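Local structure of HydG protein (4RTB) at residues I35-K38 with V39-N42; G263-A266 with H267-L271; Y299-D303 with H304-K308. The protein acts as a radical SAM maturase of [FeFe]-hydrogenase, a carbon monoxide and cyanide synthase that carries a [4Fe-4S] cluster and S-adenosylmethionine. All blocks are in the same frame, centred on the assembly; numbering follows the deposited sequence.

Contact 1 (I35-K38 with V39-N42); sequences IVNK and VNRN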
ATOM      1  N   ILE A  35     -25.359   4.970 -12.038  1.00 91.83           N
ATOM      2  CA  ILE A  35     -26.464   4.500 -11.210  1.00 92.55           C
ATOM      3  C   ILE A  35     -26.423   5.135  -9.828  1.00 96.45           C
ATOM      4  O   ILE A  35     -27.377   5.804  -9.418  1.00 99.05           O
ATOM      5  CB  ILE A  35     -26.452   2.968 -11.059  1.00 89.15           C
ATOM      6  CG1 ILE A  35     -26.615   2.293 -12.422  1.00 84.97           C
ATOM      7  CG2 ILE A  35     -27.553   2.521 -10.118  1.00 95.47           C
ATOM      8  CD1 ILE A  35     -26.594   0.780 -12.358  1.00 82.55           C
ATOM      9  N   VAL A  36     -25.304   4.934  -9.134  1.00 91.94           N
ATOM     10  CA  VAL A  36     -25.067   5.532  -7.826  1.00 92.72           C
ATOM     11  C   VAL A  36     -25.490   6.998  -7.780  1.00102.47           C
ATOM     12  O   VAL A  36     -26.232   7.403  -6.880  1.00112.38           O
ATOM     13  CB  VAL A  36     -23.581   5.427  -7.425  1.00 89.69           C
ATOM     14  CG1 VAL A  36     -23.320   6.196  -6.143  1.00 89.08           C
ATOM     15  CG2 VAL A  36     -23.165   3.971  -7.272  1.00 88.89           C
ATOM     16  N   ASN A  37     -25.056   7.779  -8.768  1.00100.85           N
ATOM     17  CA  ASN A  37     -25.359   9.206  -8.771  1.00105.25           C
ATOM     18  C   ASN A  37     -26.861   9.482  -8.827  1.00111.14           C
ATOM     19  O   ASN A  37     -27.351  10.373  -8.136  1.00112.48           O
ATOM     20  CB  ASN A  37     -24.641   9.905  -9.925  1.00109.11           C
ATOM     21  CG  ASN A  37     -23.161  10.114  -9.644  1.00114.83           C
ATOM     22  OD1 ASN A  37     -22.782  10.996  -8.873  1.00115.54           O
ATOM     23  ND2 ASN A  37     -22.319   9.304 -10.272  1.00117.66           N
ATOM     24  N   LYS A  38     -27.596   8.717  -9.629  1.00115.65           N
ATOM     25  CA  LYS A  38     -29.052   8.811  -9.585  1.00119.94           C
ATOM     26  C   LYS A  38     -29.511   8.523  -8.160  1.00119.34           C
ATOM     27  O   LYS A  38     -30.195   9.338  -7.526  1.00120.43           O
ATOM     28  CB  LYS A  38     -29.712   7.841 -10.566  1.00120.78           C
ATOM     29  CG  LYS A  38     -29.621   8.251 -12.029  1.00122.49           C
ATOM     30  CD  LYS A  38     -30.902   7.891 -12.769  1.00127.45           C
ATOM     31  CE  LYS A  38     -31.307   6.447 -12.505  1.00129.70           C
ATOM     32  NZ  LYS A  38     -32.704   6.171 -12.946  1.00132.71           N
ATOM     33  N   VAL A  39     -29.069   7.384  -7.639  1.00119.08           N
ATOM     34  CA  VAL A  39     -29.427   6.974  -6.289  1.00119.10           C
ATOM     35  C   VAL A  39     -28.976   8.024  -5.263  1.00122.52           C
ATOM     36  O   VAL A  39     -29.472   8.050  -4.136  1.00126.40           O
ATOM     37  CB  VAL A  39     -28.822   5.587  -5.960  1.00115.48           C
ATOM     38  CG1 VAL A  39     -29.321   5.076  -4.634  1.00115.24           C
ATOM     39  CG2 VAL A  39     -29.178   4.591  -7.054  1.00116.89           C
ATOM     40  N   ASN A  40     -28.069   8.917  -5.657  1.00124.25           N
ATOM     41  CA  ASN A  40     -27.620   9.963  -4.743  1.00131.59           C
ATOM     42  C   ASN A  40     -28.722  10.952  -4.353  1.00142.22           C
ATOM     43  O   ASN A  40     -28.644  11.550  -3.280  1.00147.15           O
ATOM     44  CB  ASN A  40     -26.437  10.737  -5.335  1.00134.38           C
ATOM     45  CG  ASN A  40     -25.111  10.379  -4.685  1.00133.04           C
ATOM     46  OD1 ASN A  40     -25.021   9.432  -3.903  1.00130.93           O
ATOM     47  ND2 ASN A  40     -24.069  11.139  -5.011  1.00131.68           N
ATOM     48  N   ARG A  41     -29.747  11.139  -5.187  1.00151.66           N
ATOM     49  CA  ARG A  41     -30.746  12.151  -4.821  1.00168.23           C
ATOM     50  C   ARG A  41     -31.976  11.597  -4.089  1.00188.82           C
ATOM     51  O   ARG A  41     -32.759  12.372  -3.536  1.00188.07           O
ATOM     52  CB  ARG A  41     -31.194  12.964  -6.047  1.00165.94           C
ATOM     53  CG  ARG A  41     -31.315  12.202  -7.350  1.00165.71           C
ATOM     54  CD  ARG A  41     -30.091  12.420  -8.232  1.00164.33           C
ATOM     55  NE  ARG A  41     -30.459  12.628  -9.630  1.00167.01           N
ATOM     56  CZ  ARG A  41     -29.589  12.709 -10.633  1.00166.68           C
ATOM     57  NH1 ARG A  41     -28.288  12.590 -10.401  1.00166.60           N
ATOM     58  NH2 ARG A  41     -30.022  12.902 -11.872  1.00165.55           N
ATOM     59  N   ASN A  42     -32.146  10.277  -4.064  1.00192.38           N
ATOM     60  CA  ASN A  42     -33.168   9.676  -3.201  1.00194.00           C
ATOM     61  C   ASN A  42     -32.596   8.562  -2.314  1.00192.69           C
ATOM     62  O   ASN A  42     -33.164   7.471  -2.231  1.00201.73           O
ATOM     63  CB  ASN A  42     -34.342   9.139  -4.038  1.00198.63           C
ATOM     64  CG  ASN A  42     -33.955   7.952  -4.910  1.00200.58           C
ATOM     65  OD1 ASN A  42     -32.791   7.788  -5.283  1.00200.33           O
ATOM     66  ND2 ASN A  42     -34.934   7.114  -5.231  1.00201.95           N
TER
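Arg-41 folds back over the last turn of helix 23-39, and almost every atom of its side chain finds backbone from Asn-37 or Lys-38. Arg-41 CB is still 4.0 Å from Lys-38 O. Arg-41 CG comes in much closer, 3.1 Å from Lys-38 O, and Arg-41 CD then lies between two carbonyls, near Lys-38 O and 3.4 Å from Asn-37 O. Bends at chi2 (-100°) and chi3 turn the chain back up the helix rather than letting it run outward. The guanidinium therefore arrives with one face over Lys-38 CA, which sits toward the rim of the group. At the tip, Arg-41 NH1 reaches Asn-37 O in a weak, bent hydrogen bond of 3.3 Å. Asn-37 O also takes a weak bond from Asn-40 N, so two donors share this carbonyl without either holding it firmly.

The main chain beneath is better tied. Val-39 N gives a nearly straight bond of 2.9 Å to Ile-35 O, a regular i to i+4 helical link. Two residues on, Arg-41 N bonds instead to Lys-38 O at 3.0 Å, an i to i+3 step, with the donor standing above the carbonyl plane.

Among the side chains, Ile-35 and Val-39 point the same way and touch through their CG2 methyls at 4.0 Å. Asn-37 and Asn-40 also run side by side, but their amide planes are turned 79° apart. Val-39 and Asn-40 rest on Ile-67 and Ala-70 of helix 62-70, and Asn-40 OD1 has a weak bond to Asn-71 ND2. The whole is a carboxyl-terminal helix turn at the protein surface, passing from i+4 to i+3 bonding as the chain enters the short link between helices 23-39 and 43-56.

Contact 2 (G263-A266 with H267-L271); sequences GVIA and HADYL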
ATOM      1  N   GLY A 263     -13.595   1.701  -8.936  1.00 72.31           N
ATOM      2  CA  GLY A 263     -12.690   1.083  -9.887  1.00 72.83           C
ATOM      3  C   GLY A 263     -11.735   0.077  -9.278  1.00 71.36           C
ATOM      4  O   GLY A 263     -11.478  -0.971  -9.870  1.00 71.04           O
ATOM      5  N   VAL A 264     -11.201   0.393  -8.102  1.00 68.57           N
ATOM      6  CA  VAL A 264     -10.284  -0.520  -7.426  1.00 68.93           C
ATOM      7  C   VAL A 264     -10.974  -1.834  -7.073  1.00 71.99           C
ATOM      8  O   VAL A 264     -10.460  -2.918  -7.363  1.00 78.82           O
ATOM      9  CB  VAL A 264      -9.708   0.106  -6.148  1.00 71.70           C
ATOM     10  CG1 VAL A 264      -8.952  -0.936  -5.343  1.00 75.08           C
ATOM     11  CG2 VAL A 264      -8.804   1.270  -6.497  1.00 67.27           C
ATOM     12  N   ILE A 265     -12.142  -1.729  -6.450  1.00 70.07           N
ATOM     13  CA  ILE A 265     -12.902  -2.907  -6.062  1.00 74.23           C
ATOM     14  C   ILE A 265     -13.290  -3.723  -7.291  1.00 71.60           C
ATOM     15  O   ILE A 265     -13.196  -4.953  -7.282  1.00 71.71           O
ATOM     16  CB  ILE A 265     -14.166  -2.528  -5.265  1.00 77.29           C
ATOM     17  CG1 ILE A 265     -13.786  -1.669  -4.056  1.00 73.91           C
ATOM     18  CG2 ILE A 265     -14.905  -3.778  -4.816  1.00 77.75           C
ATOM     19  CD1 ILE A 265     -14.968  -1.222  -3.228  1.00 75.81           C
ATOM     20  N   ALA A 266     -13.705  -3.036  -8.352  1.00 72.84           N
ATOM     21  CA  ALA A 266     -14.035  -3.706  -9.608  1.00 78.24           C
ATOM     22  C   ALA A 266     -12.825  -4.453 -10.161  1.00 71.12           C
ATOM     23  O   ALA A 266     -12.952  -5.556 -10.697  1.00 67.46           O
ATOM     24  CB  ALA A 266     -14.548  -2.701 -10.627  1.00 83.59           C
ATOM     25  N   HIS A 267     -11.655  -3.842 -10.017  1.00 65.17           N
ATOM     26  CA  HIS A 267     -10.404  -4.398 -10.515  1.00 64.33           C
ATOM     27  C   HIS A 267     -10.035  -5.681  -9.773  1.00 70.56           C
ATOM     28  O   HIS A 267      -9.754  -6.712 -10.393  1.00 74.69           O
ATOM     29  CB  HIS A 267      -9.285  -3.360 -10.383  1.00 65.79           C
ATOM     30  CG  HIS A 267      -8.092  -3.644 -11.235  1.00 74.83           C
ATOM     31  ND1 HIS A 267      -7.009  -2.785 -11.313  1.00 74.90           N
ATOM     32  CD2 HIS A 267      -7.797  -4.681 -12.053  1.00 75.46           C
ATOM     33  CE1 HIS A 267      -6.110  -3.285 -12.132  1.00 75.09           C
ATOM     34  NE2 HIS A 267      -6.561  -4.441 -12.596  1.00 76.41           N
ATOM     35  N   ALA A 268     -10.045  -5.612  -8.442  1.00 73.84           N
ATOM     36  CA  ALA A 268      -9.759  -6.779  -7.610  1.00 71.74           C
ATOM     37  C   ALA A 268     -10.767  -7.899  -7.861  1.00 70.18           C
ATOM     38  O   ALA A 268     -10.396  -9.076  -7.946  1.00 62.23           O
ATOM     39  CB  ALA A 268      -9.750  -6.392  -6.145  1.00 60.09           C
ATOM     40  N   ASP A 269     -12.040  -7.523  -7.968  1.00 67.14           N
ATOM     41  CA  ASP A 269     -13.097  -8.446  -8.365  1.00 77.86           C
ATOM     42  C   ASP A 269     -12.719  -9.182  -9.642  1.00 77.19           C
ATOM     43  O   ASP A 269     -12.724 -10.418  -9.691  1.00 72.26           O
ATOM     44  CB  ASP A 269     -14.415  -7.695  -8.574  1.00 95.64           C
ATOM     45  CG  ASP A 269     -15.402  -7.912  -7.446  1.00110.69           C
ATOM     46  OD1 ASP A 269     -14.974  -7.970  -6.274  1.00112.97           O
ATOM     47  OD2 ASP A 269     -16.613  -8.014  -7.736  1.00116.06           O
ATOM     48  N   TYR A 270     -12.391  -8.400 -10.670  1.00 78.38           N
ATOM     49  CA  TYR A 270     -12.015  -8.928 -11.976  1.00 76.73           C
ATOM     50  C   TYR A 270     -10.866  -9.923 -11.879  1.00 76.58           C
ATOM     51  O   TYR A 270     -10.953 -11.028 -12.417  1.00 66.21           O
ATOM     52  CB  TYR A 270     -11.636  -7.788 -12.925  1.00 75.52           C
ATOM     53  CG  TYR A 270     -10.992  -8.246 -14.216  1.00 83.42           C
ATOM     54  CD1 TYR A 270      -9.608  -8.306 -14.343  1.00 86.52           C
ATOM     55  CD2 TYR A 270     -11.765  -8.613 -15.310  1.00 88.94           C
ATOM     56  CE1 TYR A 270      -9.016  -8.725 -15.517  1.00 90.07           C
ATOM     57  CE2 TYR A 270     -11.178  -9.030 -16.492  1.00 91.33           C
ATOM     58  CZ  TYR A 270      -9.803  -9.083 -16.590  1.00 94.36           C
ATOM     59  OH  TYR A 270      -9.208  -9.498 -17.761  1.00101.79           O
ATOM     60  N   LEU A 271      -9.792  -9.523 -11.205  1.00 63.85           N
ATOM     61  CA  LEU A 271      -8.643 -10.405 -11.025  1.00 63.47           C
ATOM     62  C   LEU A 271      -9.046 -11.717 -10.357  1.00 85.94           C
ATOM     63  O   LEU A 271      -8.664 -12.798 -10.817  1.00 85.79           O
ATOM     64  CB  LEU A 271      -7.551  -9.715 -10.204  1.00 61.97           C
ATOM     65  CG  LEU A 271      -6.413  -9.006 -10.951  1.00 70.96           C
ATOM     66  CD1 LEU A 271      -6.346  -9.429 -12.418  1.00 74.48           C
ATOM     67  CD2 LEU A 271      -6.512  -7.494 -10.820  1.00 66.93           C
TER
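The imidazole of His-267 hangs from a CB that packs against Gly-263 O and Val-264 O, each 3.3 Å away, while the ring itself leads off the helix. Its CG is anti to the backbone N (chi1 -162°), and this carries the flat group away from residues 263-266 to Tyr-211, whose ring plane stands at about 80° to it and whose OH is hydrogen-bonded to His-267 ND1. The phenol of Tyr-270 behaves in the same way: only its CB touches the preceding turn, 3.4 Å from Ala-266 O, and its hydroxyl is hydrogen-bonded to Glu-236 OE1. The third flat group, the carboxylate of Asp-269, stays closer to the helix, with OD1 3.6 Å from Ile-265 O; both atoms are acceptors, so this is proximity without a bond.

Four consecutive i to i+4 hydrogen bonds hold the two segments together. The straightest, at 171°, runs from Ala-268 N to Val-264 O. Asp-269 N to Ile-265 O and Tyr-270 N to Ala-266 O follow, both at 2.9 Å. His-267 N to Gly-263 O is the most bent of the four.

The side chains pack outward on other parts of the fold: Ala-266, His-267 and Tyr-270 meet Ile-25 of helix 23-39, Val-264 and Ile-265 meet Leu-313 and Met-316 of helix 303-316, and His-267 also lies on Ile-248 of strand 246-249. This is a buried turn of the helix in a beta-alpha-beta crossover, strand 246-249 to strand 281-283, of the kind that builds the parallel alpha/beta barrel of radical SAM enzymes.

Contact 3 (Y299-D303 with H304-K308); sequences YKISD and HKFKK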
ATOM      1  N   TYR A 299      -9.324  17.428  -6.544  1.00108.87           N
ATOM      2  CA  TYR A 299     -10.413  16.876  -5.756  1.00106.24           C
ATOM      3  C   TYR A 299      -9.916  16.709  -4.326  1.00103.54           C
ATOM      4  O   TYR A 299      -9.142  15.799  -4.026  1.00 99.30           O
ATOM      5  CB  TYR A 299     -10.906  15.547  -6.335  1.00109.88           C
ATOM      6  CG  TYR A 299     -12.037  15.698  -7.333  1.00121.59           C
ATOM      7  CD1 TYR A 299     -13.364  15.642  -6.923  1.00125.05           C
ATOM      8  CD2 TYR A 299     -11.779  15.902  -8.684  1.00128.91           C
ATOM      9  CE1 TYR A 299     -14.402  15.781  -7.832  1.00131.43           C
ATOM     10  CE2 TYR A 299     -12.811  16.043  -9.600  1.00133.05           C
ATOM     11  CZ  TYR A 299     -14.120  15.982  -9.168  1.00135.03           C
ATOM     12  OH  TYR A 299     -15.147  16.121 -10.075  1.00135.91           O
ATOM     13  N   LYS A 300     -10.343  17.620  -3.457  1.00103.67           N
ATOM     14  CA  LYS A 300      -9.909  17.623  -2.067  1.00 95.66           C
ATOM     15  C   LYS A 300     -10.421  16.392  -1.335  1.00 92.35           C
ATOM     16  O   LYS A 300     -11.621  16.252  -1.106  1.00101.33           O
ATOM     17  CB  LYS A 300     -10.387  18.893  -1.362  1.00 96.91           C
ATOM     18  N   ILE A 301      -9.508  15.496  -0.976  1.00 86.03           N
ATOM     19  CA  ILE A 301      -9.878  14.307  -0.220  1.00 90.69           C
ATOM     20  C   ILE A 301      -9.891  14.606   1.273  1.00 96.27           C
ATOM     21  O   ILE A 301      -8.835  14.704   1.902  1.00 97.66           O
ATOM     22  CB  ILE A 301      -8.917  13.136  -0.482  1.00 86.66           C
ATOM     23  CG1 ILE A 301      -8.681  12.965  -1.979  1.00 86.39           C
ATOM     24  CG2 ILE A 301      -9.472  11.856   0.124  1.00 86.41           C
ATOM     25  CD1 ILE A 301      -9.934  12.673  -2.751  1.00 87.28           C
ATOM     26  N   SER A 302     -11.084  14.753   1.842  1.00 95.16           N
ATOM     27  CA  SER A 302     -11.198  15.058   3.262  1.00 99.70           C
ATOM     28  C   SER A 302     -10.797  13.852   4.103  1.00 89.16           C
ATOM     29  O   SER A 302     -10.914  12.708   3.660  1.00 83.36           O
ATOM     30  CB  SER A 302     -12.619  15.506   3.612  1.00113.90           C
ATOM     31  OG  SER A 302     -13.535  14.424   3.558  1.00123.28           O
ATOM     32  N   ASP A 303     -10.309  14.125   5.310  1.00 87.80           N
ATOM     33  CA  ASP A 303      -9.883  13.084   6.242  1.00 86.32           C
ATOM     34  C   ASP A 303     -10.994  12.079   6.501  1.00 81.47           C
ATOM     35  O   ASP A 303     -10.768  10.864   6.502  1.00 80.99           O
ATOM     36  CB  ASP A 303      -9.430  13.704   7.565  1.00 92.58           C
ATOM     37  CG  ASP A 303      -8.027  14.265   7.494  1.00 98.24           C
ATOM     38  OD1 ASP A 303      -7.124  13.550   7.014  1.00 97.44           O
ATOM     39  OD2 ASP A 303      -7.825  15.421   7.917  1.00102.15           O
ATOM     40  N   HIS A 304     -12.194  12.601   6.724  1.00 78.12           N
ATOM     41  CA  HIS A 304     -13.364  11.768   6.949  1.00 80.19           C
ATOM     42  C   HIS A 304     -13.610  10.834   5.767  1.00 76.41           C
ATOM     43  O   HIS A 304     -13.740   9.617   5.936  1.00 67.90           O
ATOM     44  CB  HIS A 304     -14.596  12.638   7.195  1.00 84.01           C
ATOM     45  CG  HIS A 304     -15.815  11.858   7.561  1.00 91.00           C
ATOM     46  ND1 HIS A 304     -15.999  11.314   8.814  1.00 94.18           N
ATOM     47  CD2 HIS A 304     -16.906  11.516   6.836  1.00 95.89           C
ATOM     48  CE1 HIS A 304     -17.156  10.678   8.849  1.00 99.49           C
ATOM     49  NE2 HIS A 304     -17.725  10.784   7.661  1.00100.62           N
ATOM     50  N   LYS A 305     -13.664  11.413   4.573  1.00 81.05           N
ATOM     51  CA  LYS A 305     -13.900  10.635   3.365  1.00 83.81           C
ATOM     52  C   LYS A 305     -12.787   9.615   3.152  1.00 76.64           C
ATOM     53  O   LYS A 305     -13.046   8.504   2.710  1.00 70.93           O
ATOM     54  CB  LYS A 305     -14.029  11.552   2.148  1.00 88.42           C
ATOM     55  CG  LYS A 305     -15.374  11.444   1.442  1.00 94.44           C
ATOM     56  CD  LYS A 305     -15.922  12.814   1.076  1.00104.21           C
ATOM     57  CE  LYS A 305     -17.224  12.700   0.294  1.00113.61           C
ATOM     58  NZ  LYS A 305     -18.246  11.888   1.012  1.00113.69           N
ATOM     59  N   PHE A 306     -11.557   9.992   3.485  1.00 73.52           N
ATOM     60  CA  PHE A 306     -10.421   9.077   3.411  1.00 70.49           C
ATOM     61  C   PHE A 306     -10.649   7.844   4.288  1.00 74.99           C
ATOM     62  O   PHE A 306     -10.526   6.695   3.827  1.00 72.41           O
ATOM     63  CB  PHE A 306      -9.137   9.791   3.835  1.00 68.18           C
ATOM     64  CG  PHE A 306      -7.885   9.137   3.335  1.00 71.10           C
ATOM     65  CD1 PHE A 306      -7.864   8.503   2.104  1.00 78.97           C
ATOM     66  CD2 PHE A 306      -6.726   9.155   4.094  1.00 67.57           C
ATOM     67  CE1 PHE A 306      -6.710   7.902   1.636  1.00 78.34           C
ATOM     68  CE2 PHE A 306      -5.571   8.555   3.637  1.00 72.65           C
ATOM     69  CZ  PHE A 306      -5.561   7.926   2.404  1.00 80.05           C
ATOM     70  N   LYS A 307     -10.985   8.098   5.553  1.00 82.00           N
ATOM     71  CA  LYS A 307     -11.316   7.033   6.493  1.00 79.59           C
ATOM     72  C   LYS A 307     -12.428   6.161   5.914  1.00 75.48           C
ATOM     73  O   LYS A 307     -12.413   4.936   6.061  1.00 62.70           O
ATOM     74  CB  LYS A 307     -11.726   7.622   7.847  1.00 80.45           C
ATOM     75  CG  LYS A 307     -10.585   8.327   8.580  1.00 82.65           C
ATOM     76  CD  LYS A 307     -11.056   9.554   9.365  1.00 86.18           C
ATOM     77  CE  LYS A 307     -11.813   9.187  10.632  1.00 85.51           C
ATOM     78  NZ  LYS A 307     -12.130  10.398  11.448  1.00 91.24           N
ATOM     79  N   LYS A 308     -13.374   6.798   5.229  1.00 69.38           N
ATOM     80  CA  LYS A 308     -14.424   6.071   4.522  1.00 74.11           C
ATOM     81  C   LYS A 308     -13.878   5.162   3.419  1.00 77.90           C
ATOM     82  O   LYS A 308     -14.386   4.056   3.223  1.00 77.23           O
ATOM     83  CB  LYS A 308     -15.436   7.044   3.921  1.00 82.23           C
ATOM     84  CG  LYS A 308     -16.686   7.229   4.746  1.00 88.93           C
ATOM     85  CD  LYS A 308     -17.702   8.044   3.979  1.00 90.91           C
ATOM     86  CE  LYS A 308     -19.062   7.973   4.631  1.00 93.58           C
ATOM     87  NZ  LYS A 308     -20.049   8.789   3.881  1.00 96.78           N
TER
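Ser-302 caps the helix that begins just after it: its OG accepts a hydrogen bond from Lys-305 N, 3.2 Å long and fairly straight at 158°. The hydroxyl can do this because chi1 (71°) sets OG between the backbone N and the carbonyl carbon, facing the first turn. It satisfies an amide that has no earlier helical carbonyl to use. The aliphatic part of Lys-305 gathers round the same oxygen, with CB close by and CD 3.8 Å from Ser-302 OG. With an alanine here the oxygen is gone, and the Lys-305 amide would probably be left without its cap and the first turn more prone to fray.

Two ordinary helical bonds complete the turn. Phe-306 N reaches Ser-302 O at 2.8 Å, so this serine serves the helix with hydroxyl and carbonyl alike. Lys-307 N bonds to Asp-303 O at 2.9 Å. The Lys-307 chain, bent at chi2 and chi3, leads its CD back to within 3.2 Å of Asp-303 O.

The apolar contact is single: Ile-301 CG2 approaches Phe-306 CD1 at 4.2 Å, obliquely to the ring, and joins the incoming loop to the buried side of the helix.

The charged and polar ends find their partners elsewhere in the chain. Asp-303 OD1 makes a salt bridge with Arg-286, His-304 NE2 is hydrogen-bonded to Asp-77 OD2, and the Lys-305 amine makes a cation-pi contact with Phe-69. The turn thus opens helix 303-316, which joins strand 281-283 to strand 321-324; Phe-306 and Lys-307 lean on Leu-336 of helix 330-339, Lys-307 also meets Phe-81 of helix 74-91, and Ile-301 touches Pro-257 at the start of helix 257-275.

The three turns lie apart, with centres 20 to 22 Å from one another and nearest atoms about 8 to 10 Å apart, yet shared neighbours connect them. Helix 23-39, which ends in contact 1, lays Ile-25 on the helix of contact 2. That helix in turn packs on helix 303-316, which begins in contact 3. Asn-71 bridges contacts 1 and 3, meeting Asn-40 weakly and Lys-308 through its carbonyl. Contact 1 is peripheral and away from the active site. The other two belong to the barrel wall: the side chains of Val-264 and Phe-306 lie about 11 Å and 10 Å from the bound S-adenosylmethionine.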